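Side-chain contacts in coenzyme F420-dependent N(5),N(10)-methenyltetrahydromethanopterin reductase-related protein (Desulfurobacterium thermolithotrophum DSM 11699, PDB 6HUZ), which is a bacterial [Fe]-hydrogenase paralogue that binds the iron-guanylylpyridinol cofactor and uses tetrahydrofolate derivatives as substrates: residues 118-121 / 122-125; 154-157 / 158-161; 292-295 / 296-299; 266-269 / 270-274; 75-78 / 79-82. All blocks are in the same frame, centred on the assembly; numbering follows the deposited sequence.

Contact 1 of 5, residues 118-121 / 122-125; sequences TMSI and LVLN. With FE9 (iron-guanylyl pyridinol cofactor), chain B.
S120 is the N-cap of helix 121-127, which follows strand 112-115 of the Rossmann-type parallel sheet, and its side chain accepts from amides of the first turn. OG stands anti to the backbone N (chi1 157°) and is thereby turned over the helix start. V123 N approaches OG nearly straight but from 3.3 Å, whereas L122 N comes to 3.1 Å with a bent N-H (127°), and both capping bonds are weak. Ordinary helical bonds take over next: L124 N gives its hydrogen to S120 O at 3.0 Å, and N125 N to I121 O at 2.8 Å. The hydroxyl and carbonyl oxygens of S120 thus serve the amides of L122, V123 and L124. M119 O in turn accepts from T115 OG1 of the adjoining strand. Apolar contacts flank the cap. The bent M119 chain crosses V123 and L124 at about a right angle, its SD 4.0 Å from V123 CG1, while L124 runs on to F97 and A100 of helix 95-103. One step upstream, T118 faces the cofactor: OG1 is satisfied by T89 O, and the methyl CG2 rests over the C5 rim of one pyridinol face, 3.5 Å from FE9 C5.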
# COMPACT_ATOMS: atom_id res chain seq x y z
N THR A 118 20.68 4.40 5.07
CA THR A 118 21.12 4.55 3.68
C THR A 118 21.34 3.27 2.87
O THR A 118 21.72 3.38 1.70
CB THR A 118 22.44 5.36 3.68
OG1 THR A 118 23.39 4.67 4.51
CG2 THR A 118 22.23 6.79 4.18
N MET A 119 21.15 2.09 3.44
CA MET A 119 21.39 0.87 2.67
C MET A 119 20.63 -0.28 3.25
O MET A 119 20.75 -0.52 4.45
CB MET A 119 22.90 0.54 2.69
CG MET A 119 23.26 -0.78 2.02
SD MET A 119 22.55 -0.93 0.36
CE MET A 119 23.67 0.13 -0.53
N SER A 120 19.84 -1.02 2.42
CA SER A 120 19.13 -2.18 2.94
C SER A 120 20.18 -3.25 3.27
O SER A 120 21.10 -3.48 2.47
CB SER A 120 18.17 -2.73 1.90
OG SER A 120 17.90 -4.09 2.17
N ILE A 121 20.05 -3.91 4.44
CA ILE A 121 21.01 -4.94 4.81
C ILE A 121 20.93 -6.13 3.85
O ILE A 121 21.96 -6.79 3.62
CB ILE A 121 20.87 -5.40 6.30
CG1 ILE A 121 22.10 -6.23 6.74
CG2 ILE A 121 19.58 -6.22 6.55
CD1 ILE A 121 23.57 -5.56 6.63
N LEU A 122 19.72 -6.39 3.31
CA LEU A 122 19.51 -7.50 2.38
C LEU A 122 20.19 -7.21 1.06
O LEU A 122 20.79 -8.12 0.49
CB LEU A 122 18.00 -7.80 2.18
CG LEU A 122 17.24 -8.13 3.49
CD1 LEU A 122 15.80 -8.62 3.17
CD2 LEU A 122 17.98 -9.21 4.31
N VAL A 123 20.14 -5.97 0.60
CA VAL A 123 20.83 -5.59 -0.65
C VAL A 123 22.32 -5.75 -0.43
O VAL A 123 23.00 -6.37 -1.24
CB VAL A 123 20.47 -4.16 -1.09
CG1 VAL A 123 21.35 -3.70 -2.25
CG2 VAL A 123 19.01 -4.07 -1.47
N LEU A 124 22.86 -5.20 0.68
CA LEU A 124 24.28 -5.32 0.95
C LEU A 124 24.74 -6.77 1.09
O LEU A 124 25.77 -7.14 0.53
CB LEU A 124 24.68 -4.54 2.21
CG LEU A 124 26.18 -4.61 2.56
CD1 LEU A 124 27.02 -4.01 1.47
CD2 LEU A 124 26.47 -3.94 3.90
N ASN A 125 23.99 -7.57 1.85
CA ASN A 125 24.35 -8.98 2.06
C ASN A 125 24.41 -9.75 0.71
O ASN A 125 25.32 -10.56 0.49
CB ASN A 125 23.33 -9.62 3.00
CG ASN A 125 23.54 -11.11 3.14
OD1 ASN A 125 22.85 -11.91 2.54
ND2 ASN A 125 24.51 -11.49 3.92
O2 FE9 B . 19.94 11.29 7.05
FE FE9 B . 19.42 8.54 8.64
C1F FE9 B . 19.89 9.58 10.07
O1F FE9 B . 20.18 10.22 10.96
C2F FE9 B . 18.12 7.77 9.68
O2F FE9 B . 17.34 7.28 10.34
C8 FE9 B . 20.67 7.15 9.01
O18 FE9 B . 20.45 6.26 9.82
C7 FE9 B . 21.98 7.15 8.24
C6 FE9 B . 22.03 8.47 7.52
N1 FE9 B . 20.90 9.29 7.61
C5 FE9 B . 23.24 8.87 6.79
C5M FE9 B . 24.41 7.92 6.71
C4 FE9 B . 23.25 10.18 6.13
C3 FE9 B . 22.05 11.05 6.21
C3M FE9 B . 21.99 12.41 5.57
C2 FE9 B . 20.86 10.55 7.00
O3P FE9 B . 24.36 10.49 5.39
P1 FE9 B . 25.52 11.50 5.89
O1P FE9 B . 25.00 12.34 6.96
O2P FE9 B . 25.86 12.47 4.65
O5' FE9 B . 26.72 10.57 6.36
C5' FE9 B . 27.53 9.85 5.45
C4' FE9 B . 28.96 9.94 5.98
O4' FE9 B . 29.81 9.09 5.22
C1' FE9 B . 31.09 9.70 5.15
C2' FE9 B . 30.77 11.17 4.97
O2' FE9 B . 31.85 12.05 5.30
C3' FE9 B . 29.55 11.34 5.87
O3' FE9 B . 29.89 11.82 7.17
N9A FE9 B . 31.89 9.06 4.09
C4A FE9 B . 32.66 8.04 4.34
N3A FE9 B . 33.00 7.39 5.48
C2A FE9 B . 33.90 6.38 5.42
N2A FE9 B . 34.17 5.74 6.58
N1A FE9 B . 34.51 5.99 4.28
C6A FE9 B . 34.29 6.61 3.11
O6A FE9 B . 34.85 6.22 2.06
C5A FE9 B . 33.31 7.69 3.07
N7A FE9 B . 32.81 8.51 2.14
C8A FE9 B . 31.94 9.34 2.77
O HOH W 1 17.92 9.71 7.44

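Contact 2 of 5, residues 154-157 / 158-161; sequences PQHK and HYLI
H156 and Y159 meet edge to face where the loop 154-157 runs into strand 158-163. From CB the imidazole of H156 is thrown out with CG anti to the backbone N (chi1 177°), and the ring reaches past H158 to the tyrosine. H156 CD2 comes first, 3.2 Å from H158 O. NE2, at the leading edge, stands over one face of the phenol ring near its rim, 3.4 Å from Y159 CE1. CE1 completes the approach, 3.3 Å from Y159 OH, which lies near the imidazole plane. The ring planes make 76°, with centroids 4.8 Å apart, so this is a T-shaped stack. Replacing Y159 by an alanine would probably leave the H156 edge without the face it rests on, less firmly held in its rotation, and open a gap beside M35, E38 and F39 of helix 32-41. H158 folds the other way: its ring curls back along the K157 peptide until CE1 is 3.4 Å from Q155 O, and NE2 is bonded to A148 O. Its backbone N, by contrast, is buried without a partner. H158 also packs on A269 of the second subunit, and its side chain comes within about 6 Å of bound methenyl-tetrahydrofolate. The whole forms the entry into a short parallel strand pair, 158-163 with 190-195, in the N-terminal cofactor-binding domain beside the methenyl-tetrahydrofolate site.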
# COMPACT_ATOMS: atom_id res chain seq x y z
N PRO A 154 16.63 14.49 20.71
CA PRO A 154 15.94 13.78 21.80
C PRO A 154 15.04 12.63 21.30
O PRO A 154 14.73 11.73 22.08
CB PRO A 154 15.10 14.87 22.46
CG PRO A 154 14.97 15.95 21.42
CD PRO A 154 16.23 15.91 20.64
N GLN A 155 14.61 12.67 20.02
CA GLN A 155 13.73 11.62 19.45
C GLN A 155 14.48 10.31 19.30
O GLN A 155 13.85 9.25 19.28
CB GLN A 155 13.19 12.03 18.03
CG GLN A 155 12.19 13.18 18.04
CD GLN A 155 12.81 14.56 18.16
OE1 GLN A 155 14.04 14.75 18.11
NE2 GLN A 155 11.98 15.58 18.32
N HIS A 156 15.82 10.35 19.15
CA HIS A 156 16.56 9.10 18.99
C HIS A 156 16.62 8.36 20.33
O HIS A 156 17.48 8.64 21.17
CB HIS A 156 17.96 9.36 18.41
CG HIS A 156 18.75 8.10 18.31
ND1 HIS A 156 20.05 8.03 18.77
CD2 HIS A 156 18.38 6.88 17.85
CE1 HIS A 156 20.45 6.79 18.54
NE2 HIS A 156 19.46 6.05 18.01
N LYS A 157 15.67 7.41 20.55
CA LYS A 157 15.63 6.66 21.80
C LYS A 157 15.59 5.20 21.52
O LYS A 157 15.09 4.45 22.33
CB LYS A 157 14.40 7.07 22.61
CG LYS A 157 14.19 8.58 22.66
CD LYS A 157 13.44 9.05 23.89
CE LYS A 157 12.28 9.94 23.55
NZ LYS A 157 12.08 11.00 24.58
N HIS A 158 16.09 4.76 20.38
CA HIS A 158 15.95 3.33 20.06
C HIS A 158 16.77 3.02 18.85
O HIS A 158 17.29 3.93 18.19
CB HIS A 158 14.44 3.11 19.61
CG HIS A 158 14.03 4.19 18.64
ND1 HIS A 158 13.45 5.37 19.08
CD2 HIS A 158 14.24 4.28 17.31
CE1 HIS A 158 13.30 6.12 18.00
NE2 HIS A 158 13.77 5.51 16.91
N TYR A 159 16.84 1.75 18.51
CA TYR A 159 17.49 1.27 17.30
C TYR A 159 16.61 0.12 16.72
O TYR A 159 16.01 -0.64 17.49
CB TYR A 159 18.87 0.69 17.56
CG TYR A 159 19.95 1.72 17.79
CD1 TYR A 159 20.42 2.52 16.76
CD2 TYR A 159 20.52 1.89 19.05
CE1 TYR A 159 21.42 3.46 16.96
CE2 TYR A 159 21.52 2.83 19.27
CZ TYR A 159 21.97 3.62 18.22
OH TYR A 159 22.94 4.56 18.41
N LEU A 160 16.56 0.01 15.39
CA LEU A 160 15.87 -1.06 14.70
C LEU A 160 16.99 -2.00 14.31
O LEU A 160 17.93 -1.58 13.63
CB LEU A 160 15.11 -0.56 13.47
CG LEU A 160 14.09 0.54 13.72
CD1 LEU A 160 13.22 0.75 12.47
CD2 LEU A 160 13.22 0.22 14.90
N ILE A 161 16.90 -3.27 14.77
CA ILE A 161 17.89 -4.33 14.56
C ILE A 161 17.31 -5.46 13.75
O ILE A 161 16.34 -6.12 14.15
CB ILE A 161 18.46 -4.82 15.94
CG1 ILE A 161 19.16 -3.68 16.68
CG2 ILE A 161 19.44 -6.01 15.77
CD1 ILE A 161 19.27 -3.94 18.19

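Contact 3 of 5, residues 292-295 / 296-299; sequences EKIE and ETIP
A single helical turn, 294-297, is closed here by its own side chains and carbonyls, with T297 bonding back to I294 beside the second subunit. I294 O is the focus. T297 OG1 donates to it at 2.7 Å, 24° off the carbonyl plane. T297 N and I298 N add weak bonds to I294 O, each 3.3 Å long. Three donors therefore share one oxygen. The hydroxyl reaches it because T297 OG1 sits between the backbone N and the carbonyl carbon (chi1 73°). One residue earlier, E296 N donates to K293 O at 3.1 Å from above the carbonyl plane (52° out of it), an i to i+3 bond. Glutamates line the outer side. E295 and E296 run side by side, and E295 OE2 lies 3.7 Å from E296 OE1, which may raise the proton affinity of either acid. K293 lays its methylenes along E296 OE1, but NZ stays 5.1 Å from it and forms no salt bridge. Inward, I294 and I298 touch through CG1 and CD1 and pack on F214 and I218 of the second subunit, while T297 O accepts from R225 of that subunit. I298 then leaves helical geometry and occupies the N-cap position of helix 299-306, opened by P299: a one-turn helical link between longer helices, at the dimer interface.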
# COMPACT_ATOMS: atom_id res chain seq x y z
N GLU A 292 -9.64 17.87 -1.03
CA GLU A 292 -10.34 19.05 -1.53
C GLU A 292 -9.42 20.12 -2.13
O GLU A 292 -9.82 20.79 -3.09
CB GLU A 292 -11.18 19.69 -0.40
CG GLU A 292 -12.32 18.81 0.09
CD GLU A 292 -13.18 19.41 1.19
OE1 GLU A 292 -14.18 18.76 1.57
OE2 GLU A 292 -12.85 20.52 1.67
N LYS A 293 -8.23 20.32 -1.58
CA LYS A 293 -7.32 21.34 -2.11
C LYS A 293 -6.03 20.70 -2.57
O LYS A 293 -5.02 21.39 -2.68
CB LYS A 293 -6.99 22.37 -1.01
CG LYS A 293 -8.20 22.86 -0.23
CD LYS A 293 -7.93 24.19 0.49
CE LYS A 293 -9.07 25.17 0.36
NZ LYS A 293 -9.10 26.16 1.47
N ILE A 294 -6.05 19.40 -2.84
CA ILE A 294 -4.84 18.70 -3.23
C ILE A 294 -4.12 19.31 -4.43
O ILE A 294 -2.90 19.36 -4.42
CB ILE A 294 -5.09 17.19 -3.40
CG1 ILE A 294 -3.78 16.42 -3.36
CG2 ILE A 294 -5.87 16.89 -4.68
CD1 ILE A 294 -3.93 15.06 -2.96
N GLU A 295 -4.86 19.77 -5.43
CA GLU A 295 -4.29 20.38 -6.65
C GLU A 295 -3.48 21.66 -6.40
O GLU A 295 -2.56 21.94 -7.17
CB GLU A 295 -5.40 20.64 -7.70
CG GLU A 295 -6.33 21.81 -7.40
CD GLU A 295 -7.33 21.62 -6.27
OE1 GLU A 295 -7.80 20.47 -6.08
OE2 GLU A 295 -7.64 22.61 -5.57
N GLU A 296 -3.80 22.44 -5.36
CA GLU A 296 -3.08 23.67 -5.07
C GLU A 296 -1.72 23.38 -4.43
O GLU A 296 -0.78 24.15 -4.60
CB GLU A 296 -3.87 24.55 -4.08
CG GLU A 296 -5.34 24.73 -4.38
CD GLU A 296 -6.07 25.65 -3.42
OE1 GLU A 296 -7.30 25.50 -3.27
OE2 GLU A 296 -5.40 26.52 -2.81
N THR A 297 -1.65 22.27 -3.68
CA THR A 297 -0.46 21.84 -2.94
C THR A 297 0.61 21.18 -3.82
O THR A 297 1.81 21.31 -3.52
CB THR A 297 -0.89 20.90 -1.78
OG1 THR A 297 -1.28 19.61 -2.27
CG2 THR A 297 -2.02 21.49 -0.91
N ILE A 298 0.20 20.46 -4.89
CA ILE A 298 1.13 19.76 -5.79
C ILE A 298 0.91 20.08 -7.27
O ILE A 298 0.77 19.17 -8.09
CB ILE A 298 1.07 18.23 -5.51
CG1 ILE A 298 -0.40 17.68 -5.60
CG2 ILE A 298 1.68 17.93 -4.14
CD1 ILE A 298 -0.52 16.27 -6.06
N PRO A 299 0.90 21.37 -7.66
CA PRO A 299 0.68 21.72 -9.08
C PRO A 299 1.66 21.05 -10.05
O PRO A 299 1.28 20.68 -11.16
CB PRO A 299 0.83 23.25 -9.11
CG PRO A 299 1.59 23.58 -7.84
CD PRO A 299 1.08 22.58 -6.85

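Contact 4 of 5, residues 266-269 / 270-274; sequences AMKA and SLQSM. With GUE (5,10-Methenyltetrahydrofolate), chain C.
Q272 and K268 meet at the C-terminal end of helix 264-271, where backbone, side-chain and ligand bonds are layered. The backbone bonds are regular at first: S270 N to A266 O and L271 N to M267 O, each 2.9 Å. They slacken at Q272, whose N turns chiefly to A269 O at 3.2 Å, well above the carbonyl plane. K268 O, reached only weakly by Q272 N, takes a stronger bond from the same residue's side chain. With its chain bent at chi2 (-39°), Q272 folds back alongside K268, and NE2 gives an almost straight bond (170°) to K268 O at 2.7 Å, the acceptor lying almost in the Q272 amide plane; NE2 is also bonded to S288 OG. At the helix exit, S270 O accepts from GUE N2 of bound methenyl-tetrahydrofolate at 2.9 Å, with a weak second bond to S270 OG, itself bonded to V202 O of the second subunit. S273 O accepts from GUE N8 at 2.8 Å. M274 lies over one pterin face, toward its N1-N8 side, CG 3.5 Å from GUE N1. In the fold, L271 leans on T284 and S288 of helix 282-292, M274 on V223 and L228 of helix 207-228, and M267 on F214 of the second subunit.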
# COMPACT_ATOMS: atom_id res chain seq x y z
N ALA A 266 -12.72 11.30 -8.40
CA ALA A 266 -13.46 10.06 -8.17
C ALA A 266 -13.22 9.58 -6.77
O ALA A 266 -14.16 9.17 -6.10
CB ALA A 266 -13.02 8.99 -9.16
N MET A 267 -11.95 9.59 -6.31
CA MET A 267 -11.66 9.13 -4.98
C MET A 267 -12.39 10.01 -3.99
O MET A 267 -13.02 9.51 -3.08
CB MET A 267 -10.16 9.20 -4.73
CG MET A 267 -9.40 8.14 -5.48
SD MET A 267 -7.72 7.98 -4.83
CE MET A 267 -7.01 9.51 -5.37
N LYS A 268 -12.33 11.33 -4.16
CA LYS A 268 -13.00 12.22 -3.21
C LYS A 268 -14.51 11.97 -3.14
O LYS A 268 -15.08 11.99 -2.05
CB LYS A 268 -12.73 13.65 -3.65
CG LYS A 268 -13.36 14.73 -2.79
CD LYS A 268 -13.15 16.13 -3.43
CE LYS A 268 -11.94 16.27 -4.34
NZ LYS A 268 -12.02 17.53 -5.14
N ALA A 269 -15.15 11.77 -4.29
CA ALA A 269 -16.59 11.54 -4.38
C ALA A 269 -16.94 10.23 -3.69
O ALA A 269 -17.79 10.22 -2.80
CB ALA A 269 -17.01 11.49 -5.83
N SER A 270 -16.26 9.14 -4.08
CA SER A 270 -16.48 7.81 -3.50
C SER A 270 -16.31 7.82 -1.96
O SER A 270 -17.11 7.22 -1.24
CB SER A 270 -15.48 6.81 -4.10
OG SER A 270 -15.56 5.56 -3.44
N LEU A 271 -15.26 8.50 -1.48
CA LEU A 271 -14.94 8.57 -0.04
C LEU A 271 -16.05 9.19 0.80
O LEU A 271 -16.20 8.84 1.97
CB LEU A 271 -13.61 9.33 0.20
CG LEU A 271 -13.08 9.36 1.65
CD1 LEU A 271 -12.67 7.95 2.10
CD2 LEU A 271 -11.85 10.35 1.78
N GLN A 272 -16.85 10.07 0.21
CA GLN A 272 -17.94 10.70 0.97
C GLN A 272 -18.90 9.66 1.59
O GLN A 272 -19.41 9.88 2.69
CB GLN A 272 -18.74 11.67 0.08
CG GLN A 272 -17.93 12.84 -0.46
CD GLN A 272 -16.94 13.42 0.55
OE1 GLN A 272 -17.31 14.03 1.54
NE2 GLN A 272 -15.65 13.23 0.31
N SER A 273 -19.13 8.56 0.90
CA SER A 273 -20.06 7.53 1.36
C SER A 273 -19.47 6.60 2.41
O SER A 273 -20.17 5.74 2.91
CB SER A 273 -20.64 6.77 0.19
OG SER A 273 -21.54 7.60 -0.51
N MET A 274 -18.19 6.78 2.74
CA MET A 274 -17.58 5.93 3.76
C MET A 274 -17.29 6.76 5.02
O MET A 274 -16.65 6.26 5.96
CB MET A 274 -16.35 5.22 3.19
CG MET A 274 -16.70 3.97 2.38
SD MET A 274 -17.53 2.64 3.35
CE MET A 274 -16.23 2.29 4.64
N1 GUE C . -19.12 3.86 -0.11
C2 GUE C . -18.40 3.49 -1.20
N3 GUE C . -18.37 2.24 -1.68
C4 GUE C . -19.05 1.24 -1.14
C6 GUE C . -21.87 1.16 1.43
C1' GUE C . -21.49 -5.08 3.03
C2' GUE C . -20.25 -4.56 2.61
C3' GUE C . -20.12 -3.21 2.29
C4' GUE C . -21.23 -2.35 2.36
C5' GUE C . -22.47 -2.88 2.75
O4 GUE C . -18.99 0.10 -1.64
C4A GUE C . -19.89 1.56 0.04
N5 GUE C . -20.64 0.68 0.82
C7 GUE C . -21.39 2.29 2.33
N8 GUE C . -20.61 3.29 1.61
C8A GUE C . -19.87 2.94 0.53
N2 GUE C . -17.66 4.46 -1.80
C9 GUE C . -22.17 -0.02 2.38
N10 GUE C . -21.16 -0.99 1.96
C6' GUE C . -22.59 -4.23 3.09
C11 GUE C . -21.64 -6.54 3.38
O11 GUE C . -20.66 -7.22 3.64
N GUE C . -22.87 -7.07 3.38
CA GUE C . -23.10 -8.51 3.54
C GUE C . -23.90 -9.08 2.38
OX1 GUE C . -24.69 -8.33 1.75
OX2 GUE C . -23.77 -10.28 2.07
CB GUE C . -23.76 -8.84 4.88
CG GUE C . -23.99 -7.61 5.77
CD GUE C . -24.76 -7.94 7.05
OE1 GUE C . -24.34 -7.47 8.13
OE2 GUE C . -25.80 -8.66 6.96
C1 GUE C . -20.30 -0.50 1.16
O HOH W 2 -19.96 8.54 -2.49

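Contact 5 of 5, residues 75-78 / 79-82; sequences DIEA and AKEA. With FE9 (iron-guanylyl pyridinol cofactor), chain B.
Bends at the second torsion, chi2 -63° in E77 and -89° in K80, turn these two chains toward each other across the end of helix 75-79, a short helix between strands 70-72 and 84-87 of the Rossmann-type sheet. They close a salt bridge one turn apart: E77 OE2 is 3.1 Å from K80 NZ. The lysine comes in obliquely, its CE also beside that oxygen, while its CG lies against E77 O and I76 O. The backbone beneath is loosely bonded. A79 N gives its hydrogen mainly to I76 O at 3.2 Å, from above the carbonyl plane, and only weakly to D75 O. A type I turn follows, A82 N bonding to A79 O at 3.0 Å. At the other end of the helix, the carboxylate of D75 reads the guanine of the iron-guanylylpyridinol cofactor with both oxygens: OD2 takes N1A along a straight line (178°) and OD1 takes N2A, each at 3.0 Å. OD1 also accepts from S49 OG, which helps hold the group in place. An alanine in place of D75 would probably leave guanine N1A and N2A, and the S49 hydroxyl, without the carboxylate that accepts from all three. Where the turn leaves the helix, a water donates to A78 O at 2.8 Å and accepts from E81 N at 3.0 Å.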
# COMPACT_ATOMS: atom_id res chain seq x y z
N ASP A 75 39.87 3.35 6.86
CA ASP A 75 38.78 2.39 7.01
C ASP A 75 39.28 0.98 7.25
O ASP A 75 38.71 0.26 8.05
CB ASP A 75 37.88 2.38 5.76
CG ASP A 75 37.01 3.60 5.54
OD1 ASP A 75 36.92 4.45 6.46
OD2 ASP A 75 36.42 3.72 4.45
N ILE A 76 40.36 0.59 6.55
CA ILE A 76 40.93 -0.75 6.72
C ILE A 76 41.51 -0.91 8.13
O ILE A 76 41.28 -1.92 8.79
CB ILE A 76 41.98 -1.06 5.63
CG1 ILE A 76 41.28 -1.34 4.28
CG2 ILE A 76 42.85 -2.25 6.05
CD1 ILE A 76 42.23 -1.63 3.12
N GLU A 77 42.27 0.07 8.59
CA GLU A 77 42.86 -0.04 9.92
C GLU A 77 41.77 -0.01 10.97
O GLU A 77 41.88 -0.70 11.98
CB GLU A 77 43.91 1.04 10.16
CG GLU A 77 45.29 0.65 9.65
CD GLU A 77 45.89 -0.57 10.33
OE1 GLU A 77 45.97 -0.57 11.58
OE2 GLU A 77 46.27 -1.52 9.61
N ALA A 78 40.71 0.77 10.73
CA ALA A 78 39.59 0.89 11.66
C ALA A 78 38.83 -0.43 11.82
O ALA A 78 38.17 -0.62 12.84
CB ALA A 78 38.64 1.98 11.18
N ALA A 79 38.91 -1.32 10.83
CA ALA A 79 38.20 -2.61 10.87
C ALA A 79 38.92 -3.70 11.68
O ALA A 79 38.26 -4.57 12.24
CB ALA A 79 38.00 -3.12 9.45
N LYS A 80 40.24 -3.65 11.74
CA LYS A 80 41.13 -4.61 12.40
C LYS A 80 40.65 -5.21 13.72
O LYS A 80 40.76 -6.44 13.88
CB LYS A 80 42.54 -4.04 12.58
CG LYS A 80 43.19 -3.54 11.28
CD LYS A 80 43.98 -4.60 10.54
CE LYS A 80 44.62 -4.03 9.30
NZ LYS A 80 46.01 -4.53 9.08
N GLU A 81 40.15 -4.42 14.69
CA GLU A 81 39.68 -5.07 15.94
C GLU A 81 38.15 -4.93 16.12
O GLU A 81 37.62 -5.23 17.18
CB GLU A 81 40.38 -4.51 17.19
CG GLU A 81 41.83 -4.11 17.00
CD GLU A 81 42.33 -3.28 18.17
OE1 GLU A 81 42.99 -3.86 19.06
OE2 GLU A 81 42.05 -2.06 18.19
N ALA A 82 37.46 -4.48 15.08
CA ALA A 82 36.03 -4.25 15.13
C ALA A 82 35.14 -5.50 15.26
O ALA A 82 35.14 -6.36 14.37
CB ALA A 82 35.62 -3.43 13.91
O2 FE9 B . 19.94 11.29 7.05
FE FE9 B . 19.42 8.54 8.64
C1F FE9 B . 19.89 9.58 10.07
O1F FE9 B . 20.18 10.22 10.96
C2F FE9 B . 18.12 7.77 9.68
O2F FE9 B . 17.34 7.28 10.34
C8 FE9 B . 20.67 7.15 9.01
O18 FE9 B . 20.45 6.26 9.82
C7 FE9 B . 21.98 7.15 8.24
C6 FE9 B . 22.03 8.47 7.52
N1 FE9 B . 20.90 9.29 7.61
C5 FE9 B . 23.24 8.87 6.79
C5M FE9 B . 24.41 7.92 6.71
C4 FE9 B . 23.25 10.18 6.13
C3 FE9 B . 22.05 11.05 6.21
C3M FE9 B . 21.99 12.41 5.57
C2 FE9 B . 20.86 10.55 7.00
O3P FE9 B . 24.36 10.49 5.39
P1 FE9 B . 25.52 11.50 5.89
O1P FE9 B . 25.00 12.34 6.96
O2P FE9 B . 25.86 12.47 4.65
O5' FE9 B . 26.72 10.57 6.36
C5' FE9 B . 27.53 9.85 5.45
C4' FE9 B . 28.96 9.94 5.98
O4' FE9 B . 29.81 9.09 5.22
C1' FE9 B . 31.09 9.70 5.15
C2' FE9 B . 30.77 11.17 4.97
O2' FE9 B . 31.85 12.05 5.30
C3' FE9 B . 29.55 11.34 5.87
O3' FE9 B . 29.89 11.82 7.17
N9A FE9 B . 31.89 9.06 4.09
C4A FE9 B . 32.66 8.04 4.34
N3A FE9 B . 33.00 7.39 5.48
C2A FE9 B . 33.90 6.38 5.42
N2A FE9 B . 34.17 5.74 6.58
N1A FE9 B . 34.51 5.99 4.28
C6A FE9 B . 34.29 6.61 3.11
O6A FE9 B . 34.85 6.22 2.06
C5A FE9 B . 33.31 7.69 3.07
N7A FE9 B . 32.81 8.51 2.14
C8A FE9 B . 31.94 9.34 2.77
O HOH W 3 41.96 -0.58 15.45
O HOH W 4 39.19 -1.60 15.22
O HOH W 1 17.92 9.71 7.44

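How the contacts relate
Contacts 1, 2 and 5 belong to the N-terminal domain; contacts 3 and 4 lie across the chain's centre from contact 5, contacts 4 and 5 being about 58 Å apart between centres. Contacts 1 and 5 share the iron-guanylylpyridinol cofactor, one at the pyridinol through a methyl, the other at the guanine through the D75 carboxylate. Contact 4 holds methenyl-tetrahydrofolate, mostly through backbone carbonyls. Contacts 2 and 4 are largely buried, by stacked rings and by helical and ligand bonds; contact 1 is partly buried. The E295-E296 pair of contact 3 and the E77-K80 pair of contact 5 lie at the surface. Contacts 2, 3 and 4 reach the second subunit, and contacts 3 and 4 touch where K268 NZ nears E292 CA.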